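Local coordinates for glycoside hydrolase family 88 protein (Bacteroides vulgatus, PDB 4Q88) that is of unknown specific function but probably acts as a hydrolase on glycosidic substrates, at residues A[60-63]-A[64-67]; A[100-103]-A[104-107]; A[109-112]-A[113-117]. All coordinates share one frame; numbering follows the deposited sequence.

Contact 1. Residues A[60-63]-A[64-67]; sequences YLQY and SIDW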
loop_
_atom_site.group_PDB
_atom_site.type_symbol
_atom_site.label_atom_id
_atom_site.label_comp_id
_atom_site.label_asym_id
_atom_site.label_seq_id
_atom_site.Cartn_x
_atom_site.Cartn_y
_atom_site.Cartn_z
ATOM N N TYR A 60 -18.012 -10.678 0.970
ATOM C CA TYR A 60 -16.898 -9.730 1.044
ATOM C C TYR A 60 -16.924 -8.867 -0.205
ATOM O O TYR A 60 -16.756 -7.666 -0.140
ATOM C CB TYR A 60 -15.537 -10.433 1.170
ATOM C CG TYR A 60 -15.287 -11.230 2.420
ATOM C CD1 TYR A 60 -16.000 -11.015 3.605
ATOM C CD2 TYR A 60 -14.278 -12.147 2.448
ATOM C CE1 TYR A 60 -15.728 -11.761 4.751
ATOM C CE2 TYR A 60 -14.015 -12.894 3.570
ATOM C CZ TYR A 60 -14.749 -12.702 4.719
ATOM O OH TYR A 60 -14.471 -13.480 5.822
ATOM N N LEU A 61 -17.229 -9.466 -1.349
ATOM C CA LEU A 61 -17.322 -8.695 -2.589
ATOM C C LEU A 61 -18.414 -7.624 -2.493
ATOM O O LEU A 61 -18.245 -6.470 -2.901
ATOM C CB LEU A 61 -17.599 -9.621 -3.773
ATOM C CG LEU A 61 -17.471 -8.967 -5.150
ATOM C CD1 LEU A 61 -15.995 -8.656 -5.371
ATOM C CD2 LEU A 61 -18.043 -9.949 -6.198
ATOM N N GLN A 62 -19.555 -8.015 -1.940
ATOM C CA GLN A 62 -20.678 -7.119 -1.844
ATOM C C GLN A 62 -20.355 -5.982 -0.893
ATOM O O GLN A 62 -20.895 -4.879 -1.056
ATOM C CB GLN A 62 -21.913 -7.858 -1.300
ATOM C CG GLN A 62 -23.193 -7.020 -1.427
ATOM C CD GLN A 62 -23.529 -6.757 -2.881
ATOM O OE1 GLN A 62 -23.442 -7.651 -3.700
ATOM N NE2 GLN A 62 -23.887 -5.535 -3.212
ATOM N N TYR A 63 -19.483 -6.215 0.085
ATOM C CA TYR A 63 -19.071 -5.104 0.976
ATOM C C TYR A 63 -18.359 -3.990 0.181
ATOM O O TYR A 63 -18.630 -2.779 0.395
ATOM C CB TYR A 63 -18.219 -5.629 2.129
ATOM C CG TYR A 63 -17.932 -4.659 3.240
ATOM C CD1 TYR A 63 -16.794 -3.869 3.202
ATOM C CD2 TYR A 63 -18.745 -4.576 4.371
ATOM C CE1 TYR A 63 -16.497 -2.983 4.219
ATOM C CE2 TYR A 63 -18.461 -3.663 5.402
ATOM C CZ TYR A 63 -17.318 -2.868 5.310
ATOM O OH TYR A 63 -16.960 -1.990 6.307
ATOM N N SER A 64 -17.450 -4.377 -0.702
ATOM C CA SER A 64 -16.770 -3.410 -1.581
ATOM C C SER A 64 -17.729 -2.773 -2.596
ATOM O O SER A 64 -17.639 -1.579 -2.890
ATOM C CB SER A 64 -15.526 -4.014 -2.257
ATOM O OG SER A 64 -14.488 -4.162 -1.301
ATOM N N ILE A 65 -18.651 -3.545 -3.151
ATOM C CA ILE A 65 -19.603 -2.999 -4.113
ATOM C C ILE A 65 -20.478 -1.970 -3.408
ATOM O O ILE A 65 -20.733 -0.902 -3.941
ATOM C CB ILE A 65 -20.491 -4.107 -4.732
ATOM C CG1 ILE A 65 -19.658 -5.015 -5.634
ATOM C CG2 ILE A 65 -21.696 -3.512 -5.477
ATOM C CD1 ILE A 65 -20.323 -6.322 -6.011
ATOM N N ASP A 66 -20.903 -2.273 -2.193
ATOM C CA ASP A 66 -21.795 -1.364 -1.446
ATOM C C ASP A 66 -21.052 -0.077 -1.136
ATOM O O ASP A 66 -21.624 1.014 -1.151
ATOM C CB ASP A 66 -22.293 -2.026 -0.148
ATOM C CG ASP A 66 -23.335 -3.098 -0.377
ATOM O OD1 ASP A 66 -23.761 -3.316 -1.539
ATOM O OD2 ASP A 66 -23.642 -3.816 0.615
ATOM N N TRP A 67 -19.760 -0.185 -0.832
ATOM C CA TRP A 67 -18.954 1.040 -0.633
ATOM C C TRP A 67 -18.775 1.844 -1.903
ATOM O O TRP A 67 -18.923 3.069 -1.871
ATOM C CB TRP A 67 -17.586 0.667 -0.065
ATOM C CG TRP A 67 -16.534 1.736 0.020
ATOM C CD1 TRP A 67 -16.435 2.721 0.957
ATOM C CD2 TRP A 67 -15.353 1.806 -0.769
ATOM N NE1 TRP A 67 -15.259 3.427 0.796
ATOM C CE2 TRP A 67 -14.577 2.894 -0.276
ATOM C CE3 TRP A 67 -14.876 1.080 -1.864
ATOM C CZ2 TRP A 67 -13.336 3.238 -0.834
ATOM C CZ3 TRP A 67 -13.650 1.425 -2.413
ATOM C CH2 TRP A 67 -12.902 2.512 -1.902
#
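Q62 and D66 sit one helical turn apart and are joined through their side chains: the amide nitrogen Q62 NE2 donates to D66 OD1 over 2.8 Å. The bond is nearly straight, with an N-H...O angle of 165°, and the acceptor lies almost in the plane of the amide. It is less well centred on the other group, because NE2 meets the syn side of OD1 but stands out of the carboxylate plane. The planes of the two flat groups are 54° apart. Q62 reaches forward by placing CG opposite its own N about the first side-chain bond (chi1 -169°), and the chain then bends at the second. Beneath this bond the backbone amide of D66 donates to Q62 O at 2.8 Å, one of the i to i+4 bonds of the α-helix 58-70, a member of the mostly helical fold that, with the clan of this family, is consistent with an (α/α)6 barrel. With an alanine at D66, Q62 NE2 would probably lose its carboxylate mate and the glutamine amide would be free to turn.

I65 lies between the polar pair and the apolar flank. Its CG2 touches Q62 NE2 at 3.7 Å, the two side chains crossing at a slant, while CD1 meets L61 CG at 4.0 Å; its backbone N donates to L61 O in the carbonyl plane. L61 and I65 continue toward the helix 103-113, where L110 packs against both. On a different side of the helix, Y63 sends its ring toward helix 13-30 and its OH bonds H31 O, while its carbonyl accepts the amide of W67 at 3.1 Å. The hydroxyl of S64 is held in the interior by H45 and N48 of helix 39-55.

Contact 2. Residues A[100-103]-A[104-107]; sequences WQVC and FQTY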
loop_
_atom_site.group_PDB
_atom_site.type_symbol
_atom_site.label_atom_id
_atom_site.label_comp_id
_atom_site.label_asym_id
_atom_site.label_seq_id
_atom_site.Cartn_x
_atom_site.Cartn_y
_atom_site.Cartn_z
ATOM N N TRP A 100 -7.283 10.562 -2.888
ATOM C CA TRP A 100 -8.657 10.516 -3.426
ATOM C C TRP A 100 -8.711 9.698 -4.705
ATOM O O TRP A 100 -9.711 9.647 -5.383
ATOM C CB TRP A 100 -9.171 11.921 -3.689
ATOM C CG TRP A 100 -9.634 12.598 -2.438
ATOM C CD1 TRP A 100 -9.104 13.729 -1.858
ATOM C CD2 TRP A 100 -10.775 12.240 -1.671
ATOM N NE1 TRP A 100 -9.847 14.067 -0.750
ATOM C CE2 TRP A 100 -10.876 13.173 -0.607
ATOM C CE3 TRP A 100 -11.709 11.188 -1.748
ATOM C CZ2 TRP A 100 -11.880 13.079 0.383
ATOM C CZ3 TRP A 100 -12.723 11.105 -0.788
ATOM C CH2 TRP A 100 -12.808 12.057 0.257
ATOM N N GLN A 101 -7.626 9.018 -4.993
ATOM C CA GLN A 101 -7.506 8.196 -6.227
ATOM C C GLN A 101 -7.276 6.709 -5.984
ATOM O O GLN A 101 -7.495 5.865 -6.873
ATOM C CB GLN A 101 -6.384 8.749 -7.084
ATOM C CG GLN A 101 -6.578 10.176 -7.544
ATOM C CD GLN A 101 -5.405 10.716 -8.346
ATOM O OE1 GLN A 101 -4.291 10.194 -8.265
ATOM N NE2 GLN A 101 -5.635 11.778 -9.122
ATOM N N VAL A 102 -6.866 6.331 -4.781
ATOM C CA VAL A 102 -6.678 4.906 -4.444
ATOM C C VAL A 102 -7.994 4.118 -4.506
ATOM O O VAL A 102 -7.977 2.922 -4.868
ATOM C CB VAL A 102 -5.907 4.704 -3.094
ATOM C CG1 VAL A 102 -6.482 5.574 -2.005
ATOM C CG2 VAL A 102 -5.858 3.253 -2.649
ATOM N N CYS A 103 -9.139 4.778 -4.262
ATOM C CA CYS A 103 -10.425 4.156 -4.476
ATOM C C CYS A 103 -10.549 3.580 -5.898
ATOM O O CYS A 103 -11.215 2.529 -6.125
ATOM C CB CYS A 103 -11.586 5.112 -4.170
ATOM S SG CYS A 103 -11.625 6.572 -5.189
ATOM N N PHE A 104 -9.913 4.225 -6.868
ATOM C CA PHE A 104 -9.981 3.762 -8.271
ATOM C C PHE A 104 -9.406 2.354 -8.485
ATOM O O PHE A 104 -9.784 1.666 -9.482
ATOM C CB PHE A 104 -9.248 4.715 -9.238
ATOM C CG PHE A 104 -9.723 6.146 -9.253
ATOM C CD1 PHE A 104 -10.972 6.518 -8.838
ATOM C CD2 PHE A 104 -8.878 7.145 -9.772
ATOM C CE1 PHE A 104 -11.384 7.830 -8.858
ATOM C CE2 PHE A 104 -9.272 8.456 -9.791
ATOM C CZ PHE A 104 -10.540 8.810 -9.364
ATOM N N GLN A 105 -8.522 1.914 -7.589
ATOM C CA GLN A 105 -7.994 0.556 -7.688
ATOM C C GLN A 105 -9.138 -0.448 -7.519
ATOM O O GLN A 105 -9.274 -1.403 -8.295
ATOM C CB GLN A 105 -6.934 0.292 -6.601
ATOM C CG GLN A 105 -5.727 1.215 -6.699
ATOM C CD GLN A 105 -4.606 0.822 -5.735
ATOM O OE1 GLN A 105 -4.457 -0.336 -5.381
ATOM N NE2 GLN A 105 -3.837 1.806 -5.291
ATOM N N THR A 106 -9.953 -0.209 -6.529
ATOM C CA THR A 106 -11.066 -1.105 -6.222
ATOM C C THR A 106 -12.192 -0.970 -7.303
ATOM O O THR A 106 -12.824 -1.982 -7.705
ATOM C CB THR A 106 -11.582 -0.809 -4.800
ATOM O OG1 THR A 106 -10.577 -1.212 -3.848
ATOM C CG2 THR A 106 -12.816 -1.583 -4.512
ATOM N N TYR A 107 -12.411 0.253 -7.800
ATOM C CA TYR A 107 -13.420 0.450 -8.851
ATOM C C TYR A 107 -12.987 -0.318 -10.107
ATOM O O TYR A 107 -13.813 -1.007 -10.716
ATOM C CB TYR A 107 -13.693 1.906 -9.189
ATOM C CG TYR A 107 -14.085 2.799 -8.015
ATOM C CD1 TYR A 107 -14.592 2.263 -6.833
ATOM C CD2 TYR A 107 -13.970 4.168 -8.105
ATOM C CE1 TYR A 107 -15.014 3.099 -5.775
ATOM C CE2 TYR A 107 -14.329 4.997 -7.045
ATOM C CZ TYR A 107 -14.874 4.458 -5.888
ATOM O OH TYR A 107 -15.267 5.301 -4.847
HETATM O O HOH W 1 -9.370 1.101 -3.180
#
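The sulfur of C103 lies beside two aromatic rings, those of F104 and Y107, and approaches both obliquely. SG stands 4.5 Å from the centroid of the F104 ring and comes within 3.6 Å of Y107 CE2, so a single thiol sits near both rings and makes two sulfur-aromatic contacts. The first torsion of C103 (chi1 61°) sets SG between the backbone N and the carbonyl carbon, where it reaches both rings. Y107 receives a second group from the same residue: C103 O lies over one face of the tyrosine ring, 3.4 Å above its plane and displaced toward the rim. That oxygen also accepts the backbone N of Y107, in the carbonyl plane, at 3.1 Å.

F104 is approached over a face by Q101, whose CA makes a CH-pi contact 4.1 Å from the ring centroid. The CG of Q101 adds a touch at F104 CE2, and the glutamine amide is tilted 30° from the ring. These residues form the entry into helix 103-113, where the chain passes from an irregular loop into helical turns. Before the i to i+4 pattern is established, the amides of F104 and Q105 turn back to Q101 O and V102 O, each donor standing well above the carbonyl plane.

V102 O serves a further partner, a water that donates to it at 2.8 Å and accepts from T106 OG1, bridging the first turn. Beside it, V102 CG2 rests against the amide of Q105, whose NE2 is held by the carbonyls of Y146 and M147 on helix 144-159. The far ends of Q101 and Y107 are likewise fixed in the interior, by Q130 and by K74 O respectively.

Contact 3. Residues A[109-112]-A[113-117]; sequences DLYK and LDPDT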
loop_
_atom_site.group_PDB
_atom_site.type_symbol
_atom_site.label_atom_id
_atom_site.label_comp_id
_atom_site.label_asym_id
_atom_site.label_seq_id
_atom_site.Cartn_x
_atom_site.Cartn_y
_atom_site.Cartn_z
ATOM N N ASP A 109 -10.971 -3.016 -10.188
ATOM C CA ASP A 109 -11.107 -4.442 -9.839
ATOM C C ASP A 109 -12.556 -4.893 -9.962
ATOM O O ASP A 109 -12.837 -5.973 -10.494
ATOM C CB ASP A 109 -10.646 -4.719 -8.421
ATOM C CG ASP A 109 -9.135 -4.608 -8.248
ATOM O OD1 ASP A 109 -8.371 -4.584 -9.238
ATOM O OD2 ASP A 109 -8.725 -4.524 -7.048
ATOM N N LEU A 110 -13.466 -4.063 -9.493
ATOM C CA LEU A 110 -14.904 -4.393 -9.579
ATOM C C LEU A 110 -15.452 -4.346 -11.024
ATOM O O LEU A 110 -16.261 -5.197 -11.433
ATOM C CB LEU A 110 -15.695 -3.489 -8.644
ATOM C CG LEU A 110 -15.465 -3.760 -7.161
ATOM C CD1 LEU A 110 -16.110 -2.666 -6.340
ATOM C CD2 LEU A 110 -15.948 -5.146 -6.728
ATOM N N TYR A 111 -14.985 -3.387 -11.802
ATOM C CA TYR A 111 -15.270 -3.359 -13.239
ATOM C C TYR A 111 -14.827 -4.630 -13.963
ATOM O O TYR A 111 -15.553 -5.171 -14.829
ATOM C CB TYR A 111 -14.576 -2.162 -13.854
ATOM C CG TYR A 111 -14.738 -2.062 -15.345
ATOM C CD1 TYR A 111 -13.928 -2.772 -16.193
ATOM C CD2 TYR A 111 -15.724 -1.246 -15.898
ATOM C CE1 TYR A 111 -14.061 -2.703 -17.580
ATOM C CE2 TYR A 111 -15.867 -1.170 -17.286
ATOM C CZ TYR A 111 -15.052 -1.912 -18.094
ATOM O OH TYR A 111 -15.181 -1.835 -19.442
ATOM N N LYS A 112 -13.607 -5.094 -13.697
ATOM C CA LYS A 112 -13.180 -6.331 -14.353
ATOM C C LYS A 112 -14.114 -7.509 -14.110
ATOM O O LYS A 112 -14.314 -8.356 -15.007
ATOM C CB LYS A 112 -11.748 -6.701 -13.935
ATOM C CG LYS A 112 -10.706 -5.795 -14.567
ATOM C CD LYS A 112 -10.707 -5.844 -16.103
ATOM C CE LYS A 112 -10.438 -7.240 -16.646
ATOM N NZ LYS A 112 -9.083 -7.759 -16.244
ATOM N N LEU A 113 -14.679 -7.580 -12.919
ATOM C CA LEU A 113 -15.631 -8.647 -12.584
ATOM C C LEU A 113 -16.967 -8.521 -13.287
ATOM O O LEU A 113 -17.601 -9.546 -13.611
ATOM C CB LEU A 113 -15.901 -8.732 -11.075
ATOM C CG LEU A 113 -14.672 -8.934 -10.217
ATOM C CD1 LEU A 113 -15.073 -8.958 -8.749
ATOM C CD2 LEU A 113 -13.933 -10.205 -10.599
ATOM N N ASP A 114 -17.408 -7.287 -13.520
ATOM C CA ASP A 114 -18.771 -7.040 -14.053
ATOM C C ASP A 114 -18.725 -5.683 -14.752
ATOM O O ASP A 114 -19.041 -4.652 -14.130
ATOM C CB ASP A 114 -19.762 -7.051 -12.888
ATOM C CG ASP A 114 -21.183 -6.741 -13.301
ATOM O OD1 ASP A 114 -21.557 -7.072 -14.444
ATOM O OD2 ASP A 114 -21.924 -6.173 -12.458
ATOM N N PRO A 115 -18.253 -5.674 -16.010
ATOM C CA PRO A 115 -18.001 -4.423 -16.700
ATOM C C PRO A 115 -19.226 -3.593 -16.871
ATOM O O PRO A 115 -20.271 -4.094 -17.271
ATOM C CB PRO A 115 -17.449 -4.870 -18.055
ATOM C CG PRO A 115 -16.736 -6.143 -17.727
ATOM C CD PRO A 115 -17.627 -6.803 -16.715
ATOM N N ASP A 116 -19.082 -2.321 -16.574
ATOM C CA ASP A 116 -20.147 -1.340 -16.674
ATOM C C ASP A 116 -19.412 -0.006 -16.706
ATOM O O ASP A 116 -18.651 0.317 -15.760
ATOM C CB ASP A 116 -21.035 -1.473 -15.469
ATOM C CG ASP A 116 -22.165 -0.471 -15.441
ATOM O OD1 ASP A 116 -22.192 0.508 -16.228
ATOM O OD2 ASP A 116 -23.011 -0.660 -14.553
ATOM N N THR A 117 -19.587 0.745 -17.792
ATOM C CA THR A 117 -18.789 1.966 -18.018
ATOM C C THR A 117 -18.856 2.945 -16.840
ATOM O O THR A 117 -17.849 3.634 -16.566
ATOM C CB THR A 117 -19.206 2.702 -19.318
ATOM O OG1 THR A 117 -20.607 2.925 -19.284
ATOM C CG2 THR A 117 -18.891 1.858 -20.570
#
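The C-terminal end of helix 103-113, and the short turn that carries the chain on to helix 117-132, bring the ring of Y111 down upon P115. The proline lies across one face of the ring at about a right angle, with its CA over the centre in a CH-pi contact 4.0 Å from the centroid. P115 CB adds an apolar touch to Y111 CZ at 3.8 Å. The tyrosine CG is directed opposite the backbone N (chi1 177°), which turns the ring to where P115 and D116 pass. A different part of the ring takes the next residue: D116 O comes in at the edge, in the ring plane, 3.3 Å from Y111 CD2.

The backbone closes the helix beside this CH-pi contact. D114 is the first residue to leave helical geometry, yet its amide still donates to L110 O at 3.2 Å, with a weak second bond to Y111 O. The amide of L113 gives a weak bond to D109 O. P115 N is only 3.0 Å from Y111 O but has no hydrogen to offer, so the proline cannot prolong the helical bonding. On the flank facing helix 58-70, L113 CD1 comes loosely to L110 CD2, 4.4 Å away.

Charged ends at this surface turn to other helices: D109 and K112 form salt bridges with K154 and D157, and D114 does so with K119. D116 occupies the N-cap position of the following helix, its OD1 accepting weakly from I118 N. The chemistry thus divides the turn: a proline that lacks an amide hydrogen probably helps prevent the helix from continuing while its CA and CB pack over the tyrosine face, and one residue later D116 is placed to cap, weakly, the next helix.

How the contacts relate
The three contacts lie in series along helix 58-70 and along helix 103-113 with its flanking loops, their centres about 13 to 14 Å apart. Contact 1 packs against the other two. W67 CH2 reaches C103 CB of contact 2 at 3.7 Å, and W67 CZ3 meets T106 CG2 at 3.8 Å. Toward the other end, L61 CD1 touches L113 CD1 of contact 3 at 3.5 Å. Contacts 2 and 3 share helix 103-113, one at its buried start and the other at its surface end, without touching. None of the three includes a bound ligand; W67 and L61, less than two turns apart on helix 58-70, thus meet the two ends of helix 103-113.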